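Local structure of thrombospondin related anonymous protein (Plasmodium falciparum, 4F1J) at residues A[8-13]-A[115-120]; A[146-151]-A[162-167]. The protein probably acts in cell adhesion of the malaria parasite, and its von Willebrand factor type A domain, the part crystallised here, binds magnesium ions. One frame throughout, in Å; residues are numbered along the deposited sequence.

Contact 1 and contact 2 are both buried, and they adjoin in the central sheet of the von Willebrand factor type A domain. Contact 1 pairs strands 8-13 and 115-120 near the middle of the chain. Contact 2 lies further out and sets strand 146-151 against the end of helix 157-163. Strands 115-122 and 145-151 are neighbours, and Ala-147 N probably bonds Val-118 O at 2.8 Å. Ile-120 of contact 1 also packs on Ile-146 and Leu-163 of contact 2. Their chemistry differs. A full ladder of backbone bonds and a polar side-chain cluster hold contact 1, whereas contact 2 relies on branched apolar side chains and one water.

Contact 1 (A[8-13]-A[115-120]); sequences VDLYLL and NQLVVI
Gln-116 OE1 accepts a hydrogen bond from Tyr-11 OH at 2.8 Å, nearly in line with the amide C=O. OE1 lies in the plane of the Tyr-11 ring, at its edge. At the other end of the amide, Gln-116 NE2 donates to Asp-9 OD2 at 2.9 Å, with an N-H...O angle of 168°. NE2 comes from the anti side of that oxygen and 35° out of the carboxylate plane, while OD2 lies close to the amide plane. The Gln-116 chain bends at chi2 (-69°), which turns CD out of an extended path. Gln-116 NE2 has a second acceptor in Ala-114 O. Asp-9 is held by Gln-116 through OD2 and by a salt bridge to Arg-111 through OD1.

The backbones form a parallel pair in the Rossmann-like sheet of the von Willebrand factor type A domain. Asp-9, Tyr-11 and Leu-13 make its ladder with Asn-115, Leu-117 and Val-119; Tyr-11 N to Leu-117 O is 2.8 Å.

Past the polar group, on the same face, Leu-13 CD1 meets Val-118 CG1 at 3.8 Å. Helix 94-106 touches Tyr-11, Leu-13 and Gln-116 there. On the other face Leu-10 and Leu-117 lie side by side, CD1 to CD2 3.9 Å, and Val-8 CG1 reaches Leu-117 CB at 3.8 Å. Helix 184-200 packs on Leu-117 and Val-119.

Contact 2 (A[146-151]-A[162-167]); sequences IAVFGI and FLVGCH
The backbones of Ile-146 and Val-164 come closest here, CA to CA 5.1 Å, where the chain leaves helix 157-163 beside strand 146-151. No direct hydrogen bond joins the two segments. A water spans them instead: it accepts from Ile-146 N at 2.9 Å and lies 3.0 Å from Val-164 O, to which it can donate.

Val-164 carries much of the packing. Its CB and CG1 both lie against the carbonyl oxygen of Ile-146, and CB is 3.2 Å from that O. The same CG1 goes on to Val-148 CG2 at 3.5 Å, a tight methyl contact. With chi1 at -55°, CG1 is anti to the carbonyl carbon of its own residue, and this turns it onto the strand. CG1 also reaches CA of Ala-147.

Val-148 CG2 has a second neighbour in Leu-163 CD2, at 3.9 Å. This methyl is thus shared by Leu-163 and Val-164. The side chains of Val-148 and Leu-163 cross at about a right angle. Ile-146 adds a looser contact, with CG2 4.4 Å from Leu-163 CG.

A Schellman motif ends the helix. Gly-165 has positive phi (93°), and its N bonds back to Phe-162 O. Cys-166 follows and is held by a disulfide to Cys-173.

The contact belongs to a beta-alpha-beta unit of strand 145-151, helix 157-163 and strand 176-179. Strand 115-122 lies beside strand 145-151, and its Ile-120 touches Ile-146, Val-148 and Leu-163. Helix 129-141 packs on Ile-146 and Leu-163, while helix 184-200 meets Ala-147 and Phe-149.

Contact 1 (A[8-13]-A[115-120])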
ATOM      1  N   VAL A   8       5.373  -7.274 -11.596  1.00 11.59           N
ATOM      2  CA  VAL A   8       4.438  -7.121 -10.475  1.00 10.92           C
ATOM      3  C   VAL A   8       3.545  -5.900 -10.723  1.00 10.21           C
ATOM      4  O   VAL A   8       4.045  -4.831 -11.078  1.00 10.31           O
ATOM      5  CB  VAL A   8       5.164  -6.864  -9.123  1.00 11.15           C
ATOM      6  CG1 VAL A   8       4.149  -6.786  -7.950  1.00 11.07           C
ATOM      7  CG2 VAL A   8       6.236  -7.944  -8.795  1.00 12.47           C
ATOM      8  N   ASP A   9       2.236  -6.093 -10.591  1.00  9.49           N
ATOM      9  CA  ASP A   9       1.275  -4.991 -10.525  1.00  9.18           C
ATOM     10  C   ASP A   9       1.170  -4.699  -9.033  1.00  9.26           C
ATOM     11  O   ASP A   9       0.774  -5.577  -8.241  1.00  9.72           O
ATOM     12  CB  ASP A   9      -0.083  -5.352 -11.139  1.00  9.33           C
ATOM     13  CG  ASP A   9      -0.014  -5.575 -12.639  1.00 10.92           C
ATOM     14  OD1 ASP A   9       0.856  -4.947 -13.306  1.00  7.71           O
ATOM     15  OD2 ASP A   9      -0.886  -6.314 -13.163  1.00 10.57           O
ATOM     16  N   LEU A  10       1.580  -3.490  -8.637  1.00  8.66           N
ATOM     17  CA  LEU A  10       1.695  -3.155  -7.209  1.00  7.98           C
ATOM     18  C   LEU A  10       0.685  -2.058  -6.902  1.00  7.98           C
ATOM     19  O   LEU A  10       0.725  -0.987  -7.495  1.00  7.34           O
ATOM     20  CB  LEU A  10       3.127  -2.719  -6.856  1.00  8.34           C
ATOM     21  CG  LEU A  10       3.503  -2.598  -5.383  1.00  8.28           C
ATOM     22  CD1 LEU A  10       5.019  -2.586  -5.187  1.00 10.73           C
ATOM     23  CD2 LEU A  10       2.859  -1.317  -4.763  1.00  9.11           C
ATOM     24  N   TYR A  11      -0.251  -2.384  -6.022  1.00  7.57           N
ATOM     25  CA  TYR A  11      -1.356  -1.527  -5.652  1.00  7.40           C
ATOM     26  C   TYR A  11      -1.058  -0.909  -4.289  1.00  7.82           C
ATOM     27  O   TYR A  11      -1.248  -1.532  -3.209  1.00  7.81           O
ATOM     28  CB  TYR A  11      -2.700  -2.280  -5.590  1.00  7.80           C
ATOM     29  CG  TYR A  11      -3.046  -3.046  -6.837  1.00  6.98           C
ATOM     30  CD1 TYR A  11      -2.525  -4.320  -7.066  1.00  8.93           C
ATOM     31  CD2 TYR A  11      -3.843  -2.504  -7.802  1.00  6.73           C
ATOM     32  CE1 TYR A  11      -2.820  -5.013  -8.234  1.00  8.77           C
ATOM     33  CE2 TYR A  11      -4.154  -3.188  -8.956  1.00  8.56           C
ATOM     34  CZ  TYR A  11      -3.651  -4.452  -9.167  1.00  9.59           C
ATOM     35  OH  TYR A  11      -3.950  -5.101 -10.363  1.00  9.63           O
ATOM     36  N   LEU A  12      -0.597   0.331  -4.352  1.00  7.73           N
ATOM     37  CA  LEU A  12      -0.311   1.121  -3.152  1.00  7.46           C
ATOM     38  C   LEU A  12      -1.611   1.764  -2.614  1.00  7.51           C
ATOM     39  O   LEU A  12      -2.244   2.578  -3.306  1.00  8.26           O
ATOM     40  CB  LEU A  12       0.755   2.186  -3.470  1.00  7.75           C
ATOM     41  CG  LEU A  12       1.101   3.130  -2.316  1.00  8.81           C
ATOM     42  CD1 LEU A  12       1.676   2.384  -1.118  1.00  8.86           C
ATOM     43  CD2 LEU A  12       2.080   4.236  -2.856  1.00  8.73           C
ATOM     44  N   LEU A  13      -2.008   1.405  -1.382  1.00  6.88           N
ATOM     45  CA  LEU A  13      -3.225   1.932  -0.776  1.00  7.32           C
ATOM     46  C   LEU A  13      -2.778   2.751   0.420  1.00  7.62           C
ATOM     47  O   LEU A  13      -2.275   2.204   1.409  1.00  8.31           O
ATOM     48  CB  LEU A  13      -4.187   0.808  -0.313  1.00  7.35           C
ATOM     49  CG  LEU A  13      -4.451  -0.360  -1.254  1.00 10.10           C
ATOM     50  CD1 LEU A  13      -5.611  -1.219  -0.771  1.00  7.59           C
ATOM     51  CD2 LEU A  13      -4.648   0.009  -2.706  1.00  9.82           C
ATOM     52  N   ASN A 115       2.682 -10.891 -11.010  1.00 12.77           N
ATOM     53  CA  ASN A 115       2.373 -11.058  -9.603  1.00 13.46           C
ATOM     54  C   ASN A 115       1.506  -9.860  -9.195  1.00 12.20           C
ATOM     55  O   ASN A 115       1.685  -8.768  -9.724  1.00 11.44           O
ATOM     56  CB  ASN A 115       3.635 -11.061  -8.733  1.00 14.41           C
ATOM     57  CG  ASN A 115       4.515 -12.279  -8.954  1.00 19.70           C
ATOM     58  OD1 ASN A 115       4.030 -13.403  -8.974  1.00 24.44           O
ATOM     59  ND2 ASN A 115       5.835 -12.053  -9.100  1.00 24.70           N
ATOM     60  N   GLN A 116       0.530 -10.097  -8.329  1.00 11.07           N
ATOM     61  CA  GLN A 116      -0.358  -9.034  -7.853  1.00  9.77           C
ATOM     62  C   GLN A 116      -0.077  -8.808  -6.376  1.00  9.60           C
ATOM     63  O   GLN A 116      -0.192  -9.739  -5.568  1.00  9.64           O
ATOM     64  CB  GLN A 116      -1.824  -9.418  -8.061  1.00  9.54           C
ATOM     65  CG  GLN A 116      -2.176  -9.784  -9.502  1.00  8.98           C
ATOM     66  CD  GLN A 116      -2.115  -8.589 -10.412  1.00  9.58           C
ATOM     67  OE1 GLN A 116      -2.720  -7.575 -10.113  1.00 11.08           O
ATOM     68  NE2 GLN A 116      -1.389  -8.693 -11.538  1.00  8.94           N
ATOM     69  N   LEU A 117       0.317  -7.577  -6.042  1.00  8.96           N
ATOM     70  CA  LEU A 117       0.749  -7.202  -4.692  1.00  8.45           C
ATOM     71  C   LEU A 117       0.031  -5.935  -4.258  1.00  8.37           C
ATOM     72  O   LEU A 117       0.073  -4.928  -4.954  1.00  8.91           O
ATOM     73  CB  LEU A 117       2.264  -6.952  -4.649  1.00  8.14           C
ATOM     74  CG  LEU A 117       2.861  -6.364  -3.373  1.00  9.01           C
ATOM     75  CD1 LEU A 117       2.647  -7.290  -2.132  1.00  8.91           C
ATOM     76  CD2 LEU A 117       4.357  -6.049  -3.595  1.00  9.24           C
ATOM     77  N   VAL A 118      -0.577  -5.981  -3.079  1.00  8.00           N
ATOM     78  CA  VAL A 118      -1.157  -4.812  -2.443  1.00  7.48           C
ATOM     79  C   VAL A 118      -0.214  -4.393  -1.315  1.00  7.34           C
ATOM     80  O   VAL A 118       0.227  -5.223  -0.514  1.00  8.24           O
ATOM     81  CB  VAL A 118      -2.579  -5.122  -1.865  1.00  8.14           C
ATOM     82  CG1 VAL A 118      -3.070  -3.995  -0.919  1.00  7.45           C
ATOM     83  CG2 VAL A 118      -3.600  -5.314  -2.948  1.00  7.05           C
ATOM     84  N   VAL A 119       0.123  -3.106  -1.257  1.00  7.38           N
ATOM     85  CA  VAL A 119       0.887  -2.577  -0.131  1.00  7.15           C
ATOM     86  C   VAL A 119       0.097  -1.458   0.509  1.00  7.77           C
ATOM     87  O   VAL A 119      -0.236  -0.455  -0.159  1.00  6.82           O
ATOM     88  CB  VAL A 119       2.247  -2.058  -0.544  1.00  7.95           C
ATOM     89  CG1 VAL A 119       2.960  -1.495   0.673  1.00  8.11           C
ATOM     90  CG2 VAL A 119       3.070  -3.201  -1.160  1.00  9.19           C
ATOM     91  N   ILE A 120      -0.261  -1.681   1.777  1.00  7.13           N
ATOM     92  CA  ILE A 120      -1.073  -0.750   2.560  1.00  6.99           C
ATOM     93  C   ILE A 120      -0.147   0.048   3.501  1.00  6.88           C
ATOM     94  O   ILE A 120       0.626  -0.540   4.248  1.00  8.06           O
ATOM     95  CB  ILE A 120      -2.131  -1.507   3.396  1.00  7.20           C
ATOM     96  CG1 ILE A 120      -3.206  -2.136   2.511  1.00  6.33           C
ATOM     97  CG2 ILE A 120      -2.761  -0.552   4.400  1.00  6.73           C
ATOM     98  CD1 ILE A 120      -3.845  -3.438   3.100  1.00  7.56           C
TER

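Contact 2 (A[146-151]-A[162-167])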
ATOM      1  N   ILE A 146      -0.760  -9.502   0.065  1.00 10.11           N
ATOM      2  CA  ILE A 146      -1.035  -8.239   0.756  1.00  8.91           C
ATOM      3  C   ILE A 146       0.050  -7.979   1.783  1.00  8.80           C
ATOM      4  O   ILE A 146       0.386  -8.860   2.565  1.00  9.26           O
ATOM      5  CB  ILE A 146      -2.416  -8.268   1.452  1.00  9.24           C
ATOM      6  CG1 ILE A 146      -3.545  -8.587   0.426  1.00  9.21           C
ATOM      7  CG2 ILE A 146      -2.663  -6.920   2.206  1.00  9.04           C
ATOM      8  CD1 ILE A 146      -4.957  -8.774   1.063  1.00  9.61           C
ATOM      9  N   ALA A 147       0.618  -6.772   1.755  1.00  7.93           N
ATOM     10  CA  ALA A 147       1.613  -6.330   2.732  1.00  7.76           C
ATOM     11  C   ALA A 147       1.091  -5.099   3.448  1.00  7.62           C
ATOM     12  O   ALA A 147       0.365  -4.319   2.856  1.00  7.29           O
ATOM     13  CB  ALA A 147       2.958  -6.033   2.046  1.00  8.25           C
ATOM     14  N   VAL A 148       1.478  -4.928   4.707  1.00  6.72           N
ATOM     15  CA  VAL A 148       1.052  -3.784   5.497  1.00  7.51           C
ATOM     16  C   VAL A 148       2.229  -3.141   6.231  1.00  7.45           C
ATOM     17  O   VAL A 148       3.018  -3.807   6.912  1.00  9.36           O
ATOM     18  CB  VAL A 148      -0.025  -4.155   6.545  1.00  6.32           C
ATOM     19  CG1 VAL A 148      -0.343  -2.949   7.440  1.00  9.54           C
ATOM     20  CG2 VAL A 148      -1.324  -4.665   5.868  1.00  5.91           C
ATOM     21  N   PHE A 149       2.301  -1.826   6.124  1.00  8.08           N
ATOM     22  CA  PHE A 149       3.283  -1.012   6.853  1.00  8.46           C
ATOM     23  C   PHE A 149       2.473  -0.147   7.815  1.00  8.94           C
ATOM     24  O   PHE A 149       1.786   0.787   7.393  1.00  8.90           O
ATOM     25  CB  PHE A 149       4.077  -0.158   5.860  1.00  9.20           C
ATOM     26  CG  PHE A 149       5.230   0.622   6.471  1.00  9.32           C
ATOM     27  CD1 PHE A 149       5.018   1.891   6.997  1.00  9.04           C
ATOM     28  CD2 PHE A 149       6.523   0.104   6.473  1.00 10.29           C
ATOM     29  CE1 PHE A 149       6.063   2.636   7.524  1.00  9.99           C
ATOM     30  CE2 PHE A 149       7.578   0.844   7.017  1.00 11.88           C
ATOM     31  CZ  PHE A 149       7.353   2.101   7.525  1.00 11.07           C
ATOM     32  N   GLY A 150       2.557  -0.467   9.103  1.00  9.45           N
ATOM     33  CA  GLY A 150       1.797   0.225  10.140  1.00 10.10           C
ATOM     34  C   GLY A 150       2.590   1.346  10.763  1.00 10.15           C
ATOM     35  O   GLY A 150       3.797   1.229  10.958  1.00 10.19           O
ATOM     36  N   ILE A 151       1.902   2.426  11.102  1.00 10.58           N
ATOM     37  CA  ILE A 151       2.561   3.636  11.584  1.00 10.77           C
ATOM     38  C   ILE A 151       1.907   4.142  12.860  1.00 11.16           C
ATOM     39  O   ILE A 151       0.709   4.340  12.906  1.00 11.45           O
ATOM     40  CB  ILE A 151       2.488   4.776  10.571  1.00 11.23           C
ATOM     41  CG1 ILE A 151       2.941   4.298   9.197  1.00 11.61           C
ATOM     42  CG2 ILE A 151       3.351   5.940  11.045  1.00 10.12           C
ATOM     43  CD1 ILE A 151       2.654   5.255   8.084  1.00 12.61           C
ATOM     44  N   PHE A 162      -2.825 -10.681  10.715  1.00 12.58           N
ATOM     45  CA  PHE A 162      -3.907 -11.550  10.210  1.00 12.48           C
ATOM     46  C   PHE A 162      -4.172 -11.192   8.722  1.00 13.07           C
ATOM     47  O   PHE A 162      -4.238 -12.073   7.841  1.00 13.17           O
ATOM     48  CB  PHE A 162      -5.241 -11.352  10.979  1.00 14.51           C
ATOM     49  CG  PHE A 162      -5.357 -12.032  12.331  1.00 16.83           C
ATOM     50  CD1 PHE A 162      -5.142 -13.399  12.487  1.00 18.59           C
ATOM     51  CD2 PHE A 162      -5.848 -11.303  13.438  1.00 19.86           C
ATOM     52  CE1 PHE A 162      -5.322 -14.018  13.731  1.00 19.25           C
ATOM     53  CE2 PHE A 162      -6.035 -11.912  14.692  1.00 19.29           C
ATOM     54  CZ  PHE A 162      -5.774 -13.268  14.834  1.00 17.95           C
ATOM     55  N   LEU A 163      -4.298  -9.888   8.452  1.00 12.18           N
ATOM     56  CA  LEU A 163      -4.573  -9.394   7.086  1.00 11.64           C
ATOM     57  C   LEU A 163      -3.586  -9.894   6.038  1.00 10.87           C
ATOM     58  O   LEU A 163      -4.000 -10.244   4.924  1.00 11.05           O
ATOM     59  CB  LEU A 163      -4.626  -7.867   7.037  1.00 11.34           C
ATOM     60  CG  LEU A 163      -5.219  -7.287   5.755  1.00 13.44           C
ATOM     61  CD1 LEU A 163      -6.670  -7.654   5.683  1.00 13.62           C
ATOM     62  CD2 LEU A 163      -5.017  -5.771   5.742  1.00 11.03           C
ATOM     63  N   VAL A 164      -2.300  -9.944   6.390  1.00 10.63           N
ATOM     64  CA  VAL A 164      -1.243 -10.328   5.446  1.00 10.99           C
ATOM     65  C   VAL A 164      -0.968 -11.831   5.459  1.00 11.84           C
ATOM     66  O   VAL A 164      -0.087 -12.282   4.757  1.00 13.68           O
ATOM     67  CB  VAL A 164       0.061  -9.514   5.682  1.00 10.64           C
ATOM     68  CG1 VAL A 164      -0.234  -7.995   5.629  1.00  8.30           C
ATOM     69  CG2 VAL A 164       0.729  -9.871   6.983  1.00 10.02           C
ATOM     70  N   GLY A 165      -1.745 -12.589   6.232  1.00 13.19           N
ATOM     71  CA  GLY A 165      -1.646 -14.039   6.224  1.00 13.71           C
ATOM     72  C   GLY A 165      -0.722 -14.643   7.262  1.00 14.06           C
ATOM     73  O   GLY A 165      -0.399 -15.847   7.176  1.00 15.40           O
ATOM     74  N   CYS A 166      -0.314 -13.852   8.249  1.00 14.58           N
ATOM     75  CA  CYS A 166       0.602 -14.316   9.286  1.00 15.03           C
ATOM     76  C   CYS A 166      -0.142 -14.701  10.541  1.00 15.30           C
ATOM     77  O   CYS A 166      -1.278 -14.273  10.765  1.00 15.55           O
ATOM     78  CB  CYS A 166       1.622 -13.218   9.622  1.00 14.87           C
ATOM     79  SG  CYS A 166       2.803 -12.896   8.283  1.00 15.99           S
ATOM     80  N   HIS A 167       0.513 -15.498  11.390  1.00 16.25           N
ATOM     81  CA  HIS A 167       0.059 -15.669  12.777  1.00 16.36           C
ATOM     82  C   HIS A 167      -0.017 -14.301  13.428  1.00 16.42           C
ATOM     83  O   HIS A 167       0.873 -13.486  13.206  1.00 16.17           O
ATOM     84  CB  HIS A 167       1.049 -16.529  13.559  1.00 16.75           C
ATOM     85  CG  HIS A 167       0.528 -16.969  14.890  1.00 16.80           C
ATOM     86  ND1 HIS A 167       0.633 -16.196  16.020  1.00 17.75           N
ATOM     87  CD2 HIS A 167      -0.098 -18.107  15.264  1.00 18.56           C
ATOM     88  CE1 HIS A 167       0.074 -16.832  17.036  1.00 19.15           C
ATOM     89  NE2 HIS A 167      -0.369 -17.996  16.604  1.00 19.85           N
TER
HETATM   90  O   HOH W   1      -0.662 -11.852   1.820  1.00 12.21           O